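Long-range contacts in Lys-gingipain W83 (Porphyromonas gingivalis, PDB 4RBM), which acts as a secreted cysteine endopeptidase that cuts proteins after lysine, degrading host proteins such as immunoglobulins and collagen: residues Ile172-Gln177 against Val301-Glu306; Trp285-Tyr290 against Leu334-Ala339; Ala370-Asn375 against Asn442-Ile447. One frame throughout, in Å; residues are numbered along the deposited sequence.

Interaction 1: residues Ile172-Gln177 against Val301-Glu306; sequences IKYGMQ and VQPTFE. With NA (sodium ion), chain D.
Tyr-174 OH binds a sodium ion at 2.6 Å, and CD1 of Phe-305 packs against the same oxygen at 3.6 Å, with the edge of its ring turned to it. CG of the tyrosine stands anti to its own backbone nitrogen (chi1 180°), which sends the ring off the helix and along the backbone of the loop. Pro-303 O meets CD1 of that ring at its edge, 3.3 Å away, and Thr-304 O lies beside CE1; the proline's CG touches CD1 as well. At the outer end of the contact, Gln-302 crosses Lys-173 at about a right angle, its amide over the lysine's CB and CD. A water ties this end together: it donates to Gln-177 OE1 at 2.8 Å and to Pro-303 O at 2.9 Å, and accepts from Gln-302 NE2. The two glutamine amide planes stand nearly perpendicular. A second water, on Phe-305 O, is also a sodium ligand, so the ion is held by the helix directly and by Phe-305 through water. Val-293 O, Thr-308 OG1, Ser-309 O and Asp-314 OD2 complete an all-oxygen sodium site, which fastens the loop to helix 163-178 in the caspase-like catalytic domain.

Interaction 2: residues Trp285-Tyr290 against Leu334-Ala339; sequences WGEDYY and LAATHA. With CKC ((3S)-3,7-diaminoheptan-2-one), chain R.
Tyr-290 packs its ring against the methyl of Ala-339 where two helices of the caspase-like catalytic domain cross. Their short segments come within 8.2 Å, with N-to-C directions 119° apart, and the second helix meets the first with three alanines, Ala-335, Ala-336 and Ala-339, whose small side chains probably allow so close an approach. The tight half surrounds Tyr-290. With CG beside its backbone N (chi1 -47°), the ring swings back over the preceding turn and is clamped: Gly-286 O sits over one face, Ala-339 CB over the opposite one. The methyl lies toward the rim, 3.3 Å from CD2, in a CH-pi contact. Tyr-290 O presses on Ala-335 CB at 3.2 Å, and the ring's hydroxyl is bonded to Ile-345 O.

The half round Glu-287 is looser and wetter. Its CG comes no nearer to Ala-336 CB than 4.1 Å, and the polar link passes through a water that donates to Glu-287 OE2 and to Ala-336 O. Backbone N-H groups of His-347, Ile-348 and Gly-349 also bind this buried carboxylate, and would probably favour its charged form.

Away from the crossing, the first helix lines the S1 pocket, which is occupied by a lysine-like ketone. The indole of Trp-285 lies flat against the ligand's alkyl chain, with CE3 3.6 Å from CAI. Asp-288 reads the terminal amine: NAM of the ligand donates to its OD2 at 2.8 Å.

Interaction 3: residues Ala370-Asn375 against Asn442-Ile447; sequences AMPKTN and NYLPVI. With HIS (histidine), chain H.
Lys-373 lies over one face of the Tyr-443 ring and touches it twice. Its CB sits above the rim, 3.6 Å from CE2, in a CH-pi contact. Beyond CG the chain bends at chi3 (-115°) and chi4 (68°) and brings NZ back over the same face, 4.2 Å from the ring centroid, as an off-centre cation-pi partner. There NZ also makes a weak bond to Asn-442 O at 3.3 Å. That carbonyl is therefore gripped twice by one residue, since Lys-373 N donates to it as well, at 2.9 Å.

Leu-444 N donates in turn to Lys-373 O, nearly in line with the C=O, whereas the Lys-373 N bond comes in at a bend and tilted from the carbonyl plane. The two bonds form a single parallel bridge between Lys-373 and Tyr-443. One step on, a water comes between the two chains, accepting from Asn-375 N and donating to Leu-444 O. Asn-375 crosses the tyrosine at about a right angle, its amide plane turned 43° from the ring, with CB 3.9 Å from CD2; Ser-395 and Ser-398 hold the amide's two ends.

Pro-372 CG meets Leu-444 CD2 at 3.6 Å, while Asn-442 OD1 lies beside the proline's CA and accepts from Arg-369 N. Its ND2 donates to two waters, one shared with Met-371 O. The bridge thus joins the chain leading into strand 377-378 to the chain leading into strand 446-451, the two outermost strands of the antiparallel sheet of the C-terminal Ig-like domain.

How the interactions relate
Interactions 1 and 2 belong to the catalytic domain and meet directly: Tyr-289 OH of helix 285-293 lies 3.4 Å from Pro-303 CD. The same helix lends Val-293 O to the sodium site of interaction 1. Interaction 2 is fully buried and mostly alanine against aromatic and glutamate side chains, with a helix whose other side lines the substrate pocket. Interaction 1 is more exposed toward its glutamines and relies on a metal and waters. Interaction 3, centred about 28 Å from the centre of interaction 1 and 32 Å from that of interaction 2, is partly buried and concerns the Ig-like domain; of the three, it alone has direct backbone hydrogen bonds across its segments.

Interaction 1: residues Ile172-Gln177 against Val301-Glu306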
loop_
_atom_site.group_PDB
_atom_site.type_symbol
_atom_site.label_atom_id
_atom_site.label_comp_id
_atom_site.label_asym_id
_atom_site.label_seq_id
_atom_site.Cartn_x
_atom_site.Cartn_y
_atom_site.Cartn_z
ATOM N N ILE A 172 -14.469 9.617 -10.881
ATOM C CA ILE A 172 -15.214 8.488 -10.360
ATOM C C ILE A 172 -15.907 7.718 -11.479
ATOM O O ILE A 172 -15.899 6.486 -11.437
ATOM C CB ILE A 172 -16.212 8.946 -9.251
ATOM C CG1 ILE A 172 -15.455 9.589 -8.032
ATOM C CG2 ILE A 172 -17.143 7.791 -8.815
ATOM C CD1 ILE A 172 -14.282 8.735 -7.447
ATOM N N LYS A 173 -16.447 8.426 -12.497
ATOM C CA LYS A 173 -17.129 7.772 -13.630
ATOM C C LYS A 173 -16.125 6.914 -14.439
ATOM O O LYS A 173 -16.496 5.844 -14.929
ATOM C CB LYS A 173 -17.811 8.818 -14.542
ATOM C CG LYS A 173 -19.067 9.448 -13.897
ATOM C CD LYS A 173 -19.615 10.558 -14.763
ATOM C CE LYS A 173 -20.866 11.163 -14.160
ATOM N NZ LYS A 173 -21.455 12.179 -15.065
ATOM N N TYR A 174 -14.869 7.379 -14.575
ATOM C CA TYR A 174 -13.813 6.603 -15.250
ATOM C C TYR A 174 -13.561 5.285 -14.453
ATOM O O TYR A 174 -13.533 4.191 -15.034
ATOM C CB TYR A 174 -12.515 7.445 -15.370
ATOM C CG TYR A 174 -11.381 6.718 -16.052
ATOM C CD1 TYR A 174 -11.116 6.915 -17.407
ATOM C CD2 TYR A 174 -10.526 5.880 -15.334
ATOM C CE1 TYR A 174 -10.064 6.256 -18.044
ATOM C CE2 TYR A 174 -9.475 5.205 -15.965
ATOM C CZ TYR A 174 -9.244 5.408 -17.318
ATOM O OH TYR A 174 -8.203 4.764 -17.950
ATOM N N GLY A 175 -13.387 5.401 -13.134
ATOM C CA GLY A 175 -13.208 4.230 -12.284
ATOM C C GLY A 175 -14.323 3.210 -12.458
ATOM O O GLY A 175 -14.060 2.021 -12.650
ATOM N N MET A 176 -15.577 3.677 -12.445
ATOM C CA MET A 176 -16.746 2.803 -12.605
ATOM C C MET A 176 -16.881 2.227 -14.016
ATOM O O MET A 176 -17.223 1.043 -14.154
ATOM C CB MET A 176 -18.024 3.535 -12.226
ATOM C CG MET A 176 -18.026 3.922 -10.777
ATOM S SD MET A 176 -19.596 4.566 -10.203
ATOM C CE MET A 176 -19.763 6.027 -11.273
ATOM N N GLN A 177 -16.593 3.028 -15.063
ATOM C CA GLN A 177 -16.753 2.499 -16.406
ATOM C C GLN A 177 -15.849 1.280 -16.678
ATOM O O GLN A 177 -16.316 0.243 -17.155
ATOM C CB GLN A 177 -16.508 3.571 -17.477
ATOM C CG GLN A 177 -16.635 2.957 -18.881
ATOM C CD GLN A 177 -16.545 3.909 -20.044
ATOM O OE1 GLN A 177 -16.513 5.123 -19.884
ATOM N NE2 GLN A 177 -16.588 3.363 -21.249
ATOM N N VAL A 301 -14.815 16.620 -19.188
ATOM C CA VAL A 301 -15.087 15.597 -20.213
ATOM C C VAL A 301 -14.719 14.253 -19.615
ATOM O O VAL A 301 -13.567 14.051 -19.221
ATOM C CB VAL A 301 -14.351 15.833 -21.567
ATOM C CG1 VAL A 301 -14.636 14.705 -22.576
ATOM C CG2 VAL A 301 -14.638 17.218 -22.164
ATOM N N GLN A 302 -15.693 13.339 -19.543
ATOM C CA GLN A 302 -15.428 11.992 -19.015
ATOM C C GLN A 302 -14.307 11.356 -19.860
ATOM O O GLN A 302 -14.407 11.269 -21.084
ATOM C CB GLN A 302 -16.705 11.144 -19.039
ATOM C CG GLN A 302 -16.601 9.867 -18.182
ATOM C CD GLN A 302 -17.857 9.035 -18.249
ATOM O OE1 GLN A 302 -18.983 9.553 -18.278
ATOM N NE2 GLN A 302 -17.678 7.727 -18.330
ATOM N N PRO A 303 -13.188 11.007 -19.229
ATOM C CA PRO A 303 -12.052 10.500 -20.018
ATOM C C PRO A 303 -12.213 9.059 -20.466
ATOM O O PRO A 303 -12.876 8.278 -19.788
ATOM C CB PRO A 303 -10.866 10.638 -19.067
ATOM C CG PRO A 303 -11.475 10.597 -17.666
ATOM C CD PRO A 303 -12.861 11.152 -17.784
ATOM N N THR A 304 -11.572 8.707 -21.592
ATOM C CA THR A 304 -11.607 7.330 -22.104
ATOM C C THR A 304 -10.331 6.616 -21.710
ATOM O O THR A 304 -9.296 7.263 -21.477
ATOM C CB THR A 304 -11.757 7.256 -23.662
ATOM O OG1 THR A 304 -10.560 7.742 -24.269
ATOM C CG2 THR A 304 -12.978 8.001 -24.210
ATOM N N PHE A 305 -10.392 5.275 -21.705
ATOM C CA PHE A 305 -9.250 4.411 -21.455
ATOM C C PHE A 305 -8.236 4.567 -22.592
ATOM O O PHE A 305 -7.058 4.731 -22.335
ATOM C CB PHE A 305 -9.679 2.934 -21.325
ATOM C CG PHE A 305 -8.485 2.014 -21.222
ATOM C CD1 PHE A 305 -7.759 1.916 -20.038
ATOM C CD2 PHE A 305 -8.046 1.288 -22.332
ATOM C CE1 PHE A 305 -6.613 1.114 -19.965
ATOM C CE2 PHE A 305 -6.904 0.477 -22.255
ATOM C CZ PHE A 305 -6.201 0.392 -21.069
ATOM N N GLU A 306 -8.696 4.554 -23.848
ATOM C CA GLU A 306 -7.746 4.653 -24.966
ATOM C C GLU A 306 -7.137 6.054 -25.125
ATOM O O GLU A 306 -6.066 6.179 -25.699
ATOM C CB GLU A 306 -8.404 4.224 -26.282
ATOM C CG GLU A 306 -8.576 2.709 -26.398
ATOM C CD GLU A 306 -7.334 1.829 -26.330
ATOM O OE1 GLU A 306 -6.221 2.320 -26.631
ATOM O OE2 GLU A 306 -7.488 0.626 -26.017
HETATM NA NA NA D . -5.962 6.020 -18.249
HETATM O O HOH W 1 -14.886 6.808 -18.374
HETATM O O HOH W 2 -5.388 4.543 -20.096
#

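Interaction 2: residues Trp285-Tyr290 against Leu334-Ala339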
loop_
_atom_site.group_PDB
_atom_site.type_symbol
_atom_site.label_atom_id
_atom_site.label_comp_id
_atom_site.label_asym_id
_atom_site.label_seq_id
_atom_site.Cartn_x
_atom_site.Cartn_y
_atom_site.Cartn_z
ATOM N N TRP A 285 -6.404 19.970 -8.087
ATOM C CA TRP A 285 -7.458 19.348 -8.905
ATOM C C TRP A 285 -6.926 18.739 -10.205
ATOM O O TRP A 285 -7.262 17.588 -10.519
ATOM C CB TRP A 285 -8.544 20.362 -9.233
ATOM C CG TRP A 285 -9.370 20.758 -8.051
ATOM C CD1 TRP A 285 -9.300 21.935 -7.361
ATOM C CD2 TRP A 285 -10.435 19.998 -7.446
ATOM N NE1 TRP A 285 -10.250 21.953 -6.357
ATOM C CE2 TRP A 285 -10.961 20.780 -6.388
ATOM C CE3 TRP A 285 -11.021 18.742 -7.718
ATOM C CZ2 TRP A 285 -12.082 20.375 -5.639
ATOM C CZ3 TRP A 285 -12.109 18.328 -6.950
ATOM C CH2 TRP A 285 -12.632 19.141 -5.932
ATOM N N GLY A 286 -6.082 19.488 -10.906
ATOM C CA GLY A 286 -5.452 19.032 -12.137
ATOM C C GLY A 286 -4.616 17.783 -11.942
ATOM O O GLY A 286 -4.894 16.749 -12.557
ATOM N N GLU A 287 -3.587 17.844 -11.078
ATOM C CA GLU A 287 -2.745 16.657 -10.903
ATOM C C GLU A 287 -3.516 15.467 -10.317
ATOM O O GLU A 287 -3.233 14.343 -10.699
ATOM C CB GLU A 287 -1.524 16.960 -10.027
ATOM C CG GLU A 287 -0.345 17.527 -10.807
ATOM C CD GLU A 287 -0.370 19.024 -11.073
ATOM O OE1 GLU A 287 -1.444 19.656 -10.933
ATOM O OE2 GLU A 287 0.703 19.570 -11.416
ATOM N N ASP A 288 -4.478 15.702 -9.380
ATOM C CA ASP A 288 -5.241 14.584 -8.806
ATOM C C ASP A 288 -6.053 13.848 -9.884
ATOM O O ASP A 288 -6.226 12.629 -9.809
ATOM C CB ASP A 288 -6.189 15.073 -7.692
ATOM C CG ASP A 288 -5.570 15.084 -6.294
ATOM O OD1 ASP A 288 -4.354 14.822 -6.174
ATOM O OD2 ASP A 288 -6.281 15.406 -5.349
ATOM N N TYR A 289 -6.561 14.602 -10.870
ATOM C CA TYR A 289 -7.360 14.047 -11.966
ATOM C C TYR A 289 -6.490 13.060 -12.743
ATOM O O TYR A 289 -6.888 11.903 -12.886
ATOM C CB TYR A 289 -7.839 15.203 -12.866
ATOM C CG TYR A 289 -8.784 14.882 -14.009
ATOM C CD1 TYR A 289 -9.681 13.811 -13.929
ATOM C CD2 TYR A 289 -8.882 15.731 -15.109
ATOM C CE1 TYR A 289 -10.623 13.574 -14.947
ATOM C CE2 TYR A 289 -9.816 15.508 -16.120
ATOM C CZ TYR A 289 -10.685 14.428 -16.035
ATOM O OH TYR A 289 -11.597 14.237 -17.053
ATOM N N TYR A 290 -5.263 13.480 -13.119
ATOM C CA TYR A 290 -4.351 12.585 -13.858
ATOM C C TYR A 290 -3.908 11.437 -12.969
ATOM O O TYR A 290 -3.795 10.313 -13.437
ATOM C CB TYR A 290 -3.130 13.333 -14.389
ATOM C CG TYR A 290 -3.474 14.640 -15.075
ATOM C CD1 TYR A 290 -4.406 14.683 -16.116
ATOM C CD2 TYR A 290 -2.803 15.814 -14.748
ATOM C CE1 TYR A 290 -4.702 15.880 -16.769
ATOM C CE2 TYR A 290 -3.060 17.005 -15.418
ATOM C CZ TYR A 290 -4.030 17.040 -16.408
ATOM O OH TYR A 290 -4.319 18.223 -17.048
ATOM N N LEU A 334 3.261 8.823 -11.167
ATOM C CA LEU A 334 3.749 8.677 -12.538
ATOM C C LEU A 334 2.835 9.408 -13.532
ATOM O O LEU A 334 3.332 10.133 -14.375
ATOM C CB LEU A 334 3.805 7.206 -12.950
ATOM C CG LEU A 334 4.886 6.307 -12.366
ATOM C CD1 LEU A 334 4.741 4.879 -12.957
ATOM C CD2 LEU A 334 6.293 6.858 -12.688
ATOM N N ALA A 335 1.508 9.246 -13.407
ATOM C CA ALA A 335 0.576 9.906 -14.328
ATOM C C ALA A 335 0.627 11.424 -14.175
ATOM O O ALA A 335 0.666 12.121 -15.185
ATOM C CB ALA A 335 -0.833 9.404 -14.106
ATOM N N ALA A 336 0.663 11.937 -12.926
ATOM C CA ALA A 336 0.787 13.384 -12.649
ATOM C C ALA A 336 2.110 13.920 -13.224
ATOM O O ALA A 336 2.147 15.059 -13.722
ATOM C CB ALA A 336 0.739 13.633 -11.147
ATOM N N THR A 337 3.196 13.098 -13.176
ATOM C CA THR A 337 4.506 13.490 -13.728
ATOM C C THR A 337 4.435 13.518 -15.252
ATOM O O THR A 337 4.911 14.474 -15.879
ATOM C CB THR A 337 5.640 12.531 -13.250
ATOM O OG1 THR A 337 5.639 12.474 -11.813
ATOM C CG2 THR A 337 7.056 12.946 -13.789
ATOM N N HIS A 338 3.864 12.444 -15.844
ATOM C CA HIS A 338 3.734 12.297 -17.296
ATOM C C HIS A 338 2.942 13.465 -17.873
ATOM O O HIS A 338 3.342 14.044 -18.887
ATOM C CB HIS A 338 3.066 10.949 -17.650
ATOM C CG HIS A 338 3.063 10.650 -19.118
ATOM N ND1 HIS A 338 4.253 10.506 -19.829
ATOM C CD2 HIS A 338 2.022 10.419 -19.949
ATOM C CE1 HIS A 338 3.891 10.234 -21.075
ATOM N NE2 HIS A 338 2.554 10.176 -21.194
ATOM N N ALA A 339 1.835 13.844 -17.192
ATOM C CA ALA A 339 0.987 14.954 -17.636
ATOM C C ALA A 339 1.797 16.252 -17.784
ATOM O O ALA A 339 1.670 16.942 -18.800
ATOM C CB ALA A 339 -0.170 15.146 -16.668
HETATM C CAK CKC R . -8.036 20.131 -0.484
HETATM C C CKC R . -8.955 21.055 -1.219
HETATM O O CKC R . -9.710 21.765 -0.571
HETATM C CA CKC R . -8.650 21.401 -2.683
HETATM N N CKC R . -7.769 22.508 -2.422
HETATM C CAL CKC R . -7.905 20.366 -3.562
HETATM C CAH CKC R . -8.783 19.163 -3.850
HETATM C CAG CKC R . -8.261 18.319 -5.013
HETATM C CAI CKC R . -9.248 17.156 -5.057
HETATM N NAM CKC R . -8.886 16.059 -5.980
HETATM O O HOH W 3 2.584 17.688 -12.767
#

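Interaction 3: residues Ala370-Asn375 against Asn442-Ile447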
loop_
_atom_site.group_PDB
_atom_site.type_symbol
_atom_site.label_atom_id
_atom_site.label_comp_id
_atom_site.label_asym_id
_atom_site.label_seq_id
_atom_site.Cartn_x
_atom_site.Cartn_y
_atom_site.Cartn_z
ATOM N N ALA A 370 -12.118 -7.217 -5.911
ATOM C CA ALA A 370 -13.387 -7.927 -5.720
ATOM C C ALA A 370 -13.058 -9.260 -5.005
ATOM O O ALA A 370 -12.062 -9.295 -4.274
ATOM C CB ALA A 370 -14.134 -8.140 -7.045
ATOM N N MET A 371 -13.819 -10.345 -5.219
ATOM C CA MET A 371 -13.510 -11.598 -4.509
ATOM C C MET A 371 -12.194 -12.234 -4.999
ATOM O O MET A 371 -12.103 -12.596 -6.171
ATOM C CB MET A 371 -14.658 -12.620 -4.618
ATOM C CG MET A 371 -14.396 -13.896 -3.795
ATOM S SD MET A 371 -14.423 -13.652 -1.988
ATOM C CE MET A 371 -16.178 -13.240 -1.732
ATOM N N PRO A 372 -11.189 -12.426 -4.120
ATOM C CA PRO A 372 -9.947 -13.097 -4.577
ATOM C C PRO A 372 -10.212 -14.566 -4.973
ATOM O O PRO A 372 -11.109 -15.237 -4.429
ATOM C CB PRO A 372 -9.008 -13.002 -3.377
ATOM C CG PRO A 372 -9.893 -12.765 -2.200
ATOM C CD PRO A 372 -11.114 -12.046 -2.691
ATOM N N LYS A 373 -9.440 -15.049 -5.951
ATOM C CA LYS A 373 -9.603 -16.398 -6.493
ATOM C C LYS A 373 -8.974 -17.449 -5.587
ATOM O O LYS A 373 -8.176 -17.111 -4.726
ATOM C CB LYS A 373 -8.972 -16.453 -7.887
ATOM C CG LYS A 373 -9.797 -15.711 -8.929
ATOM C CD LYS A 373 -9.071 -15.618 -10.266
ATOM C CE LYS A 373 -8.731 -14.190 -10.623
ATOM N NZ LYS A 373 -7.692 -13.617 -9.721
ATOM N N THR A 374 -9.368 -18.723 -5.754
ATOM C CA THR A 374 -8.796 -19.812 -4.965
ATOM C C THR A 374 -7.604 -20.352 -5.751
ATOM O O THR A 374 -7.719 -20.635 -6.944
ATOM C CB THR A 374 -9.858 -20.878 -4.631
ATOM O OG1 THR A 374 -10.841 -20.269 -3.798
ATOM C CG2 THR A 374 -9.269 -22.105 -3.897
ATOM N N ASN A 375 -6.464 -20.486 -5.086
ATOM C CA ASN A 375 -5.267 -20.959 -5.757
ATOM C C ASN A 375 -5.249 -22.492 -5.861
ATOM O O ASN A 375 -6.044 -23.180 -5.206
ATOM C CB ASN A 375 -4.024 -20.429 -5.037
ATOM C CG ASN A 375 -2.861 -20.162 -5.955
ATOM O OD1 ASN A 375 -2.808 -20.652 -7.081
ATOM N ND2 ASN A 375 -1.885 -19.403 -5.483
ATOM N N ASN A 442 -4.477 -11.081 -5.925
ATOM C CA ASN A 442 -5.907 -11.335 -6.051
ATOM C C ASN A 442 -6.248 -12.846 -5.937
ATOM O O ASN A 442 -7.229 -13.317 -6.514
ATOM C CB ASN A 442 -6.506 -10.714 -7.329
ATOM C CG ASN A 442 -7.981 -10.499 -7.186
ATOM O OD1 ASN A 442 -8.484 -10.317 -6.074
ATOM N ND2 ASN A 442 -8.719 -10.606 -8.277
ATOM N N TYR A 443 -5.465 -13.568 -5.122
ATOM C CA TYR A 443 -5.713 -14.958 -4.739
ATOM C C TYR A 443 -5.690 -15.057 -3.229
ATOM O O TYR A 443 -4.907 -14.375 -2.560
ATOM C CB TYR A 443 -4.699 -15.979 -5.329
ATOM C CG TYR A 443 -4.930 -16.295 -6.782
ATOM C CD1 TYR A 443 -4.551 -15.400 -7.776
ATOM C CD2 TYR A 443 -5.456 -17.525 -7.177
ATOM C CE1 TYR A 443 -4.762 -15.682 -9.123
ATOM C CE2 TYR A 443 -5.679 -17.817 -8.526
ATOM C CZ TYR A 443 -5.322 -16.891 -9.493
ATOM O OH TYR A 443 -5.503 -17.149 -10.825
ATOM N N LEU A 444 -6.536 -15.930 -2.697
ATOM C CA LEU A 444 -6.508 -16.214 -1.271
ATOM C C LEU A 444 -5.170 -16.896 -0.944
ATOM O O LEU A 444 -4.677 -17.726 -1.746
ATOM C CB LEU A 444 -7.675 -17.130 -0.885
ATOM C CG LEU A 444 -9.076 -16.550 -0.981
ATOM C CD1 LEU A 444 -10.120 -17.674 -0.914
ATOM C CD2 LEU A 444 -9.315 -15.469 0.092
ATOM N N PRO A 445 -4.574 -16.564 0.216
ATOM C CA PRO A 445 -3.319 -17.209 0.601
ATOM C C PRO A 445 -3.510 -18.669 0.979
ATOM O O PRO A 445 -4.573 -19.089 1.455
ATOM C CB PRO A 445 -2.887 -16.410 1.836
ATOM C CG PRO A 445 -4.202 -15.978 2.465
ATOM C CD PRO A 445 -5.059 -15.638 1.271
ATOM N N VAL A 446 -2.468 -19.437 0.731
ATOM C CA VAL A 446 -2.366 -20.831 1.123
ATOM C C VAL A 446 -1.398 -20.826 2.310
ATOM O O VAL A 446 -0.257 -20.375 2.170
ATOM C CB VAL A 446 -1.914 -21.727 -0.048
ATOM C CG1 VAL A 446 -1.710 -23.164 0.421
ATOM C CG2 VAL A 446 -2.928 -21.672 -1.190
ATOM N N ILE A 447 -1.874 -21.226 3.488
ATOM C CA ILE A 447 -1.063 -21.202 4.711
ATOM C C ILE A 447 -1.065 -22.601 5.287
ATOM O O ILE A 447 -2.084 -23.079 5.794
ATOM C CB ILE A 447 -1.574 -20.114 5.721
ATOM C CG1 ILE A 447 -1.519 -18.693 5.089
ATOM C CG2 ILE A 447 -0.758 -20.163 7.049
ATOM C CD1 ILE A 447 -2.397 -17.589 5.839
HETATM N N HIS H . -15.911 -18.507 -6.875
HETATM C CA HIS H . -17.032 -17.862 -6.174
HETATM C C HIS H . -18.005 -17.260 -7.189
HETATM O O HIS H . -17.628 -16.361 -7.939
HETATM C CB HIS H . -16.497 -16.783 -5.201
HETATM C CG HIS H . -17.563 -16.006 -4.481
HETATM N ND1 HIS H . -18.081 -16.443 -3.281
HETATM C CD2 HIS H . -18.153 -14.835 -4.815
HETATM C CE1 HIS H . -18.960 -15.525 -2.912
HETATM N NE2 HIS H . -19.039 -14.536 -3.804
HETATM O O HOH W 4 -11.828 -11.041 -8.344
HETATM O O HOH W 5 -7.278 -10.345 -10.797
HETATM O O HOH W 6 -2.248 -18.152 -2.989
HETATM O O HOH W 7 -6.155 -19.947 -2.341
#